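Local coordinates for protein beta-galactosidase (Geobacillus stearothermophilus, PDB 4OIF) that probably hydrolyses terminal non-reducing beta-D-galactose residues of beta-D-galactosides, as a trimeric, zinc-binding member of glycoside hydrolase family 42, at residues A433-Y438 with K553-V558; G219-W224 with L425-G430; G568-E571 with D577-A580. All coordinates share one frame; numbering follows the deposited sequence.

All three contacts are partly buried and lie away from the zinc and the predicted active site. Contacts 1 and 3 fall within the trimerisation domain and share the neighbourhood of strand 555-561: contact 1 fastens its start to a loop, while Tyr570 of contact 3 reaches Thr557, two residues further along. Contact 2 instead joins the barrel-family region to helix 419-427, and Lys436 of contact 1 reaches the end of that same helix. The chemistry follows the place: a hydroxyl and water relay between loop and strand in contact 1, one amide-carboxylate bond between helices in contact 2, and a backbone ladder with a CH-pi contact in contact 3. Contacts 1 and 2 both border a neighbouring subunit.

Contact 1. Residues A433-Y438 with K553-V558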
loop_
_atom_site.group_PDB
_atom_site.type_symbol
_atom_site.label_atom_id
_atom_site.label_comp_id
_atom_site.label_asym_id
_atom_site.label_seq_id
_atom_site.Cartn_x
_atom_site.Cartn_y
_atom_site.Cartn_z
ATOM N N ALA A 433 -0.372 7.619 15.281
ATOM C CA ALA A 433 -1.458 7.470 14.320
ATOM C C ALA A 433 -2.295 6.229 14.583
ATOM O O ALA A 433 -3.529 6.292 14.613
ATOM C CB ALA A 433 -0.906 7.420 12.898
ATOM N N GLU A 434 -1.616 5.102 14.779
ATOM C CA GLU A 434 -2.298 3.823 14.810
ATOM C C GLU A 434 -2.886 3.483 16.169
ATOM O O GLU A 434 -3.674 2.549 16.265
ATOM C CB GLU A 434 -1.347 2.713 14.344
ATOM C CG GLU A 434 -1.143 2.725 12.822
ATOM C CD GLU A 434 -0.113 1.719 12.322
ATOM O OE1 GLU A 434 0.178 0.735 13.038
ATOM O OE2 GLU A 434 0.405 1.915 11.201
ATOM N N THR A 435 -2.550 4.249 17.207
ATOM C CA THR A 435 -3.019 3.895 18.555
ATOM C C THR A 435 -4.045 4.842 19.158
ATOM O O THR A 435 -4.492 4.607 20.275
ATOM C CB THR A 435 -1.857 3.803 19.570
ATOM O OG1 THR A 435 -1.314 5.111 19.814
ATOM C CG2 THR A 435 -0.774 2.862 19.066
ATOM N N LYS A 436 -4.399 5.908 18.439
ATOM C CA LYS A 436 -5.403 6.847 18.928
ATOM C C LYS A 436 -6.671 6.081 19.312
ATOM O O LYS A 436 -7.112 6.145 20.456
ATOM C CB LYS A 436 -5.719 7.923 17.875
ATOM C CG LYS A 436 -4.562 8.851 17.534
ATOM C CD LYS A 436 -4.982 9.867 16.478
ATOM C CE LYS A 436 -3.802 10.664 15.924
ATOM N NZ LYS A 436 -4.222 11.549 14.771
ATOM N N ARG A 437 -7.231 5.367 18.336
ATOM C CA ARG A 437 -8.285 4.369 18.534
ATOM C C ARG A 437 -9.388 4.820 19.482
ATOM O O ARG A 437 -9.713 4.132 20.452
ATOM C CB ARG A 437 -7.656 3.061 19.027
ATOM C CG ARG A 437 -6.652 2.472 18.026
ATOM C CD ARG A 437 -6.153 1.083 18.426
ATOM N NE ARG A 437 -7.232 0.102 18.506
ATOM C CZ ARG A 437 -7.754 -0.525 17.457
ATOM N NH1 ARG A 437 -7.299 -0.278 16.236
ATOM N NH2 ARG A 437 -8.738 -1.398 17.628
ATOM N N TYR A 438 -9.962 5.980 19.181
ATOM C CA TYR A 438 -10.930 6.640 20.057
ATOM C C TYR A 438 -12.200 5.792 20.301
ATOM O O TYR A 438 -12.496 5.436 21.460
ATOM C CB TYR A 438 -11.258 8.036 19.473
ATOM C CG TYR A 438 -12.427 8.779 20.103
ATOM C CD1 TYR A 438 -12.420 9.111 21.455
ATOM C CD2 TYR A 438 -13.519 9.168 19.341
ATOM C CE1 TYR A 438 -13.471 9.789 22.029
ATOM C CE2 TYR A 438 -14.575 9.851 19.908
ATOM C CZ TYR A 438 -14.547 10.156 21.255
ATOM O OH TYR A 438 -15.591 10.834 21.841
ATOM N N LYS A 553 -0.150 0.410 28.143
ATOM C CA LYS A 553 0.322 0.529 26.764
ATOM C C LYS A 553 -0.103 1.857 26.126
ATOM O O LYS A 553 -1.075 2.479 26.563
ATOM C CB LYS A 553 -0.197 -0.642 25.916
ATOM C CG LYS A 553 0.317 -1.987 26.383
ATOM C CD LYS A 553 0.088 -3.083 25.371
ATOM C CE LYS A 553 -1.376 -3.388 25.158
ATOM N NZ LYS A 553 -1.532 -4.472 24.133
ATOM N N ASP A 554 0.650 2.279 25.110
ATOM C CA ASP A 554 0.271 3.356 24.181
ATOM C C ASP A 554 0.377 4.775 24.725
ATOM O O ASP A 554 1.016 5.624 24.102
ATOM C CB ASP A 554 -1.159 3.144 23.661
ATOM C CG ASP A 554 -1.320 1.841 22.902
ATOM O OD1 ASP A 554 -0.304 1.288 22.422
ATOM O OD2 ASP A 554 -2.473 1.375 22.774
ATOM N N TYR A 555 -0.274 5.050 25.856
ATOM C CA TYR A 555 -0.286 6.407 26.405
ATOM C C TYR A 555 -0.179 6.461 27.921
ATOM O O TYR A 555 -0.799 5.673 28.637
ATOM C CB TYR A 555 -1.551 7.145 25.972
ATOM C CG TYR A 555 -1.668 7.289 24.479
ATOM C CD1 TYR A 555 -0.928 8.250 23.802
ATOM C CD2 TYR A 555 -2.508 6.469 23.743
ATOM C CE1 TYR A 555 -1.013 8.392 22.438
ATOM C CE2 TYR A 555 -2.601 6.604 22.370
ATOM C CZ TYR A 555 -1.847 7.569 21.724
ATOM O OH TYR A 555 -1.921 7.720 20.364
ATOM N N ALA A 556 0.615 7.412 28.395
ATOM C CA ALA A 556 0.661 7.740 29.803
ATOM C C ALA A 556 0.485 9.233 29.943
ATOM O O ALA A 556 0.772 9.989 29.019
ATOM C CB ALA A 556 1.965 7.287 30.427
ATOM N N THR A 557 -0.002 9.668 31.095
ATOM C CA THR A 557 -0.105 11.096 31.336
ATOM C C THR A 557 0.612 11.494 32.617
ATOM O O THR A 557 0.323 10.958 33.682
ATOM C CB THR A 557 -1.578 11.551 31.424
ATOM O OG1 THR A 557 -2.319 11.030 30.306
ATOM C CG2 THR A 557 -1.654 13.069 31.424
ATOM N N VAL A 558 1.548 12.432 32.524
ATOM C CA VAL A 558 2.161 12.960 33.737
ATOM C C VAL A 558 1.152 13.910 34.387
ATOM O O VAL A 558 0.558 14.749 33.713
ATOM C CB VAL A 558 3.500 13.682 33.454
ATOM C CG1 VAL A 558 4.077 14.263 34.741
ATOM C CG2 VAL A 558 4.513 12.719 32.831
HETATM O O HOH W 1 1.018 4.943 21.278
#
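Thr435, in the loop 433-438, comes closest in backbone to Asp554, their CA atoms 6.5 Å apart, where residues 553-558 make a classic gamma turn (Tyr555 N to Lys553 O) and then enter a strand. Beyond this turn the Tyr555 side chain extends to the loop, and its OH donates a hydrogen bond of 2.7 Å to Thr435 OG1. The threonine hydroxyl donates a hydrogen bond to a water 2.8 Å from OG1, and the water donates in turn to Asp554 O at 2.9 Å. This water also sits over one face of the Tyr555 ring, toward its rim. Thr435 OG1 lies between the backbone N and the carbonyl carbon (chi1 69°), which turns the hydroxyl to the tyrosine while CG2 packs on the Asp554 carboxylate, 3.7 Å from OD1. Lys436 N approaches the phenolic edge of the ring, near its plane. The tyrosine oxygen has a second partner in Ala432 N, so both the bond to Thr435 and this one fix the rotation of the hydroxyl. Arg597 draws the two segments together from outside, with a salt bridge to Asp554 OD2 and hydrogen bonds to Thr435 O and Lys436 O. Around this junction, the extended Lys436 chain carries NZ to Leu425 O and Ala428 O at the end of helix 419-427, Arg437 occupies the N-cap position of helix 438-451, and strand 527-534 pairs with strand 555-561.

Contact 2. Residues G219-W224 with L425-G430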
loop_
_atom_site.group_PDB
_atom_site.type_symbol
_atom_site.label_atom_id
_atom_site.label_comp_id
_atom_site.label_asym_id
_atom_site.label_seq_id
_atom_site.Cartn_x
_atom_site.Cartn_y
_atom_site.Cartn_z
ATOM N N GLY A 219 -8.408 23.361 10.965
ATOM C CA GLY A 219 -9.696 24.031 11.084
ATOM C C GLY A 219 -10.469 23.978 9.785
ATOM O O GLY A 219 -11.696 23.851 9.783
ATOM N N LEU A 220 -9.742 24.067 8.672
ATOM C CA LEU A 220 -10.336 23.895 7.355
ATOM C C LEU A 220 -10.850 22.468 7.201
ATOM O O LEU A 220 -11.960 22.263 6.740
ATOM C CB LEU A 220 -9.334 24.232 6.246
ATOM C CG LEU A 220 -9.706 23.825 4.813
ATOM C CD1 LEU A 220 -11.065 24.387 4.387
ATOM C CD2 LEU A 220 -8.628 24.239 3.816
ATOM N N ASN A 221 -10.050 21.480 7.585
ATOM C CA ASN A 221 -10.481 20.087 7.457
ATOM C C ASN A 221 -11.766 19.806 8.254
ATOM O O ASN A 221 -12.740 19.206 7.743
ATOM C CB ASN A 221 -9.354 19.150 7.902
ATOM C CG ASN A 221 -8.078 19.367 7.119
ATOM O OD1 ASN A 221 -8.115 19.733 5.951
ATOM N ND2 ASN A 221 -6.945 19.126 7.752
ATOM N N LEU A 222 -11.760 20.277 9.498
ATOM C CA LEU A 222 -12.879 20.130 10.418
ATOM C C LEU A 222 -14.133 20.825 9.881
ATOM O O LEU A 222 -15.185 20.194 9.715
ATOM C CB LEU A 222 -12.489 20.693 11.784
ATOM C CG LEU A 222 -13.466 20.561 12.953
ATOM C CD1 LEU A 222 -13.871 19.108 13.193
ATOM C CD2 LEU A 222 -12.828 21.152 14.208
ATOM N N ASP A 223 -14.017 22.119 9.595
ATOM C CA ASP A 223 -15.140 22.859 9.041
ATOM C C ASP A 223 -15.647 22.242 7.737
ATOM O O ASP A 223 -16.844 22.269 7.480
ATOM C CB ASP A 223 -14.780 24.334 8.818
ATOM C CG ASP A 223 -15.018 25.185 10.055
ATOM O OD1 ASP A 223 -15.605 24.666 11.024
ATOM O OD2 ASP A 223 -14.640 26.374 10.053
ATOM N N TRP A 224 -14.760 21.675 6.923
ATOM C CA TRP A 224 -15.206 20.985 5.709
ATOM C C TRP A 224 -16.040 19.756 6.069
ATOM O O TRP A 224 -17.089 19.541 5.487
ATOM C CB TRP A 224 -14.033 20.588 4.806
ATOM C CG TRP A 224 -14.471 19.755 3.603
ATOM C CD1 TRP A 224 -14.243 18.417 3.396
ATOM C CD2 TRP A 224 -15.225 20.203 2.473
ATOM N NE1 TRP A 224 -14.801 18.014 2.206
ATOM C CE2 TRP A 224 -15.408 19.090 1.619
ATOM C CE3 TRP A 224 -15.758 21.436 2.097
ATOM C CZ2 TRP A 224 -16.107 19.173 0.419
ATOM C CZ3 TRP A 224 -16.455 21.517 0.900
ATOM C CH2 TRP A 224 -16.625 20.392 0.078
ATOM N N LEU A 425 -9.398 14.660 16.445
ATOM C CA LEU A 425 -8.344 13.822 16.987
ATOM C C LEU A 425 -7.689 12.997 15.882
ATOM O O LEU A 425 -6.474 12.824 15.890
ATOM C CB LEU A 425 -8.884 12.911 18.085
ATOM C CG LEU A 425 -7.896 11.894 18.640
ATOM C CD1 LEU A 425 -6.682 12.595 19.196
ATOM C CD2 LEU A 425 -8.563 11.056 19.725
ATOM N N ASN A 426 -8.485 12.495 14.935
ATOM C CA ASN A 426 -7.921 11.690 13.843
ATOM C C ASN A 426 -7.041 12.511 12.908
ATOM O O ASN A 426 -6.009 12.029 12.445
ATOM C CB ASN A 426 -9.030 11.006 13.033
ATOM C CG ASN A 426 -9.514 9.727 13.681
ATOM O OD1 ASN A 426 -8.831 9.153 14.526
ATOM N ND2 ASN A 426 -10.698 9.283 13.299
ATOM N N ASP A 427 -7.442 13.755 12.652
ATOM C CA ASP A 427 -6.681 14.640 11.776
ATOM C C ASP A 427 -5.413 15.215 12.402
ATOM O O ASP A 427 -4.503 15.637 11.689
ATOM C CB ASP A 427 -7.552 15.801 11.315
ATOM C CG ASP A 427 -6.996 16.474 10.092
ATOM O OD1 ASP A 427 -6.759 15.754 9.101
ATOM O OD2 ASP A 427 -6.772 17.708 10.125
ATOM N N ALA A 428 -5.363 15.235 13.728
ATOM C CA ALA A 428 -4.276 15.888 14.457
ATOM C C ALA A 428 -2.902 15.272 14.182
ATOM O O ALA A 428 -2.756 14.059 14.076
ATOM C CB ALA A 428 -4.575 15.873 15.961
ATOM N N GLN A 429 -1.898 16.127 14.051
ATOM C CA GLN A 429 -0.522 15.671 13.930
ATOM C C GLN A 429 0.088 15.565 15.327
ATOM O O GLN A 429 0.385 16.582 15.975
ATOM C CB GLN A 429 0.286 16.620 13.045
ATOM C CG GLN A 429 -0.122 16.553 11.593
ATOM C CD GLN A 429 0.290 15.244 10.932
ATOM O OE1 GLN A 429 1.422 14.786 11.083
ATOM N NE2 GLN A 429 -0.629 14.635 10.205
ATOM N N GLY A 430 0.255 14.335 15.800
ATOM C CA GLY A 430 0.706 14.108 17.161
ATOM C C GLY A 430 0.281 12.752 17.698
ATOM O O GLY A 430 -0.414 11.995 17.016
#
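Asn221 and Asp427 carry the whole of this small contact, which buries 76 Å² between helix 218-246 and the last turn of helix 419-427. Its one hydrogen bond runs from Asn221 ND2 to Asp427 OD2 at 2.8 Å, with an N-H...O angle of 158°. The acceptor lies close to the amide plane of Asn221, whereas the donor meets OD2 on its syn side, 27° out of the carboxylate plane. The two flat groups stand nearly perpendicular, and the second carboxylate oxygen is farther off, Asp427 OD1 lying 3.6 Å from Asn221 ND2. Asp427 holds CG anti to the backbone N (chi1 -161°), sending the carboxylate off its helix toward the neighbouring one. Van der Waals contact adds little; Asn221 CB lies 3.7 Å from Asp427 OD2, and on its own side the asparagine packs on Pro209. Another polar contact comes from His218 ND1, which is hydrogen-bonded to the same OD2. Nearby, Ala428 and Gln429 pack on Lys371 and Phe369 of a neighbouring subunit. A link between the barrel-family region and the trimerisation domain therefore rests here on directional polar bonds. Two donors from the first turn of helix 218-246 grip a single carboxylate oxygen, and the positive end of that helix's dipole would probably favour the negative charge of Asp427 there.

Contact 3. Residues G568-E571 with D577-A580; sequences GVYE and DTPA
Three backbone hydrogen bonds tie Gly568 and Tyr570, on either side of Val569, to residues 577-580. Ala580 N donates to Gly568 O at 2.7 Å and almost straight (166°), although it is tilted out of the carbonyl plane. Tyr570 N meets Thr578 O at 2.9 Å, nearly in line with the C=O bond. Asp577 N gives the third bond, 2.7 Å to Tyr570 O, coming from above that carbonyl plane. Between them Val569 and Pro579 form an antiparallel non-hydrogen-bonded pair, their CA atoms 4.2 Å apart; the proline has no N-H to offer, but its CA lies 3.6 Å from Gly568 O in a CA-H...O contact. Val569 bonds outward to the backbone of His544, and Ala580 to that of Gly595.

Among the side chains, Ala580 CB sits over the centre of the Tyr570 ring, 3.4 Å from the centroid and 12° off the normal, a CH-pi contact. Tyr570 has CG anti to its carbonyl carbon (chi1 -57°), which lays the ring across Ala580 and brings OH to Thr557 O on strand 555-561. Tyr575 meets this ring edge-to-face and accepts a bond from Thr578 OG1 at its carbonyl; Glu571 OE1 is held by Ser549 and Ser542. Replacing Tyr570 with a leucine is likely to leave the Thr557 carbonyl without its hydroxyl partner and the Ala580 methyl without a ring face.

Asp577, with positive phi, and Thr578 both face Tyr570, in the pattern of a G1 beta bulge. It closes the loop end of the beta hairpin of strands 565-570 and 579-586, within the mixed sheet of the trimerisation domain.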
loop_
_atom_site.group_PDB
_atom_site.type_symbol
_atom_site.label_atom_id
_atom_site.label_comp_id
_atom_site.label_asym_id
_atom_site.label_seq_id
_atom_site.Cartn_x
_atom_site.Cartn_y
_atom_site.Cartn_z
ATOM N N GLY A 568 -3.869 5.621 42.036
ATOM C CA GLY A 568 -2.921 4.703 41.437
ATOM C C GLY A 568 -1.725 5.458 40.930
ATOM O O GLY A 568 -1.846 6.645 40.595
ATOM N N VAL A 569 -0.579 4.784 40.869
ATOM C CA VAL A 569 0.657 5.436 40.413
ATOM C C VAL A 569 1.370 4.618 39.355
ATOM O O VAL A 569 1.224 3.396 39.319
ATOM C CB VAL A 569 1.655 5.684 41.585
ATOM C CG1 VAL A 569 1.007 6.505 42.665
ATOM C CG2 VAL A 569 2.186 4.365 42.150
ATOM N N TYR A 570 2.147 5.285 38.499
ATOM C CA TYR A 570 2.982 4.581 37.516
ATOM C C TYR A 570 4.118 3.877 38.244
ATOM O O TYR A 570 4.463 4.265 39.353
ATOM C CB TYR A 570 3.539 5.547 36.463
ATOM C CG TYR A 570 2.476 6.322 35.712
ATOM C CD1 TYR A 570 1.700 5.702 34.727
ATOM C CD2 TYR A 570 2.244 7.666 35.985
ATOM C CE1 TYR A 570 0.726 6.396 34.044
ATOM C CE2 TYR A 570 1.273 8.369 35.301
ATOM C CZ TYR A 570 0.519 7.732 34.331
ATOM O OH TYR A 570 -0.448 8.424 33.650
ATOM N N GLU A 571 4.710 2.856 37.632
ATOM C CA GLU A 571 5.740 2.080 38.319
ATOM C C GLU A 571 7.104 2.060 37.624
ATOM O O GLU A 571 8.071 1.541 38.163
ATOM C CB GLU A 571 5.264 0.639 38.506
ATOM C CG GLU A 571 3.977 0.490 39.296
ATOM C CD GLU A 571 3.679 -0.967 39.604
ATOM O OE1 GLU A 571 3.226 -1.696 38.697
ATOM O OE2 GLU A 571 3.933 -1.391 40.749
ATOM N N ASP A 577 6.282 6.126 40.075
ATOM C CA ASP A 577 5.785 6.480 41.409
ATOM C C ASP A 577 5.092 7.834 41.449
ATOM O O ASP A 577 4.917 8.408 42.514
ATOM C CB ASP A 577 6.919 6.452 42.440
ATOM C CG ASP A 577 7.580 5.094 42.533
ATOM O OD1 ASP A 577 6.878 4.065 42.431
ATOM O OD2 ASP A 577 8.810 5.051 42.704
ATOM N N THR A 578 4.686 8.343 40.288
ATOM C CA THR A 578 3.888 9.574 40.238
ATOM C C THR A 578 2.442 9.151 39.942
ATOM O O THR A 578 2.224 8.023 39.529
ATOM C CB THR A 578 4.428 10.577 39.178
ATOM O OG1 THR A 578 4.401 9.977 37.881
ATOM C CG2 THR A 578 5.846 10.992 39.508
ATOM N N PRO A 579 1.452 10.031 40.169
ATOM C CA PRO A 579 0.051 9.612 40.022
ATOM C C PRO A 579 -0.386 9.255 38.602
ATOM O O PRO A 579 -0.115 9.991 37.651
ATOM C CB PRO A 579 -0.735 10.844 40.491
ATOM C CG PRO A 579 0.219 11.645 41.260
ATOM C CD PRO A 579 1.547 11.418 40.643
ATOM N N ALA A 580 -1.103 8.143 38.483
ATOM C CA ALA A 580 -1.711 7.728 37.227
ATOM C C ALA A 580 -3.250 7.751 37.318
ATOM O O ALA A 580 -3.934 8.058 36.338
ATOM C CB ALA A 580 -1.227 6.352 36.849
#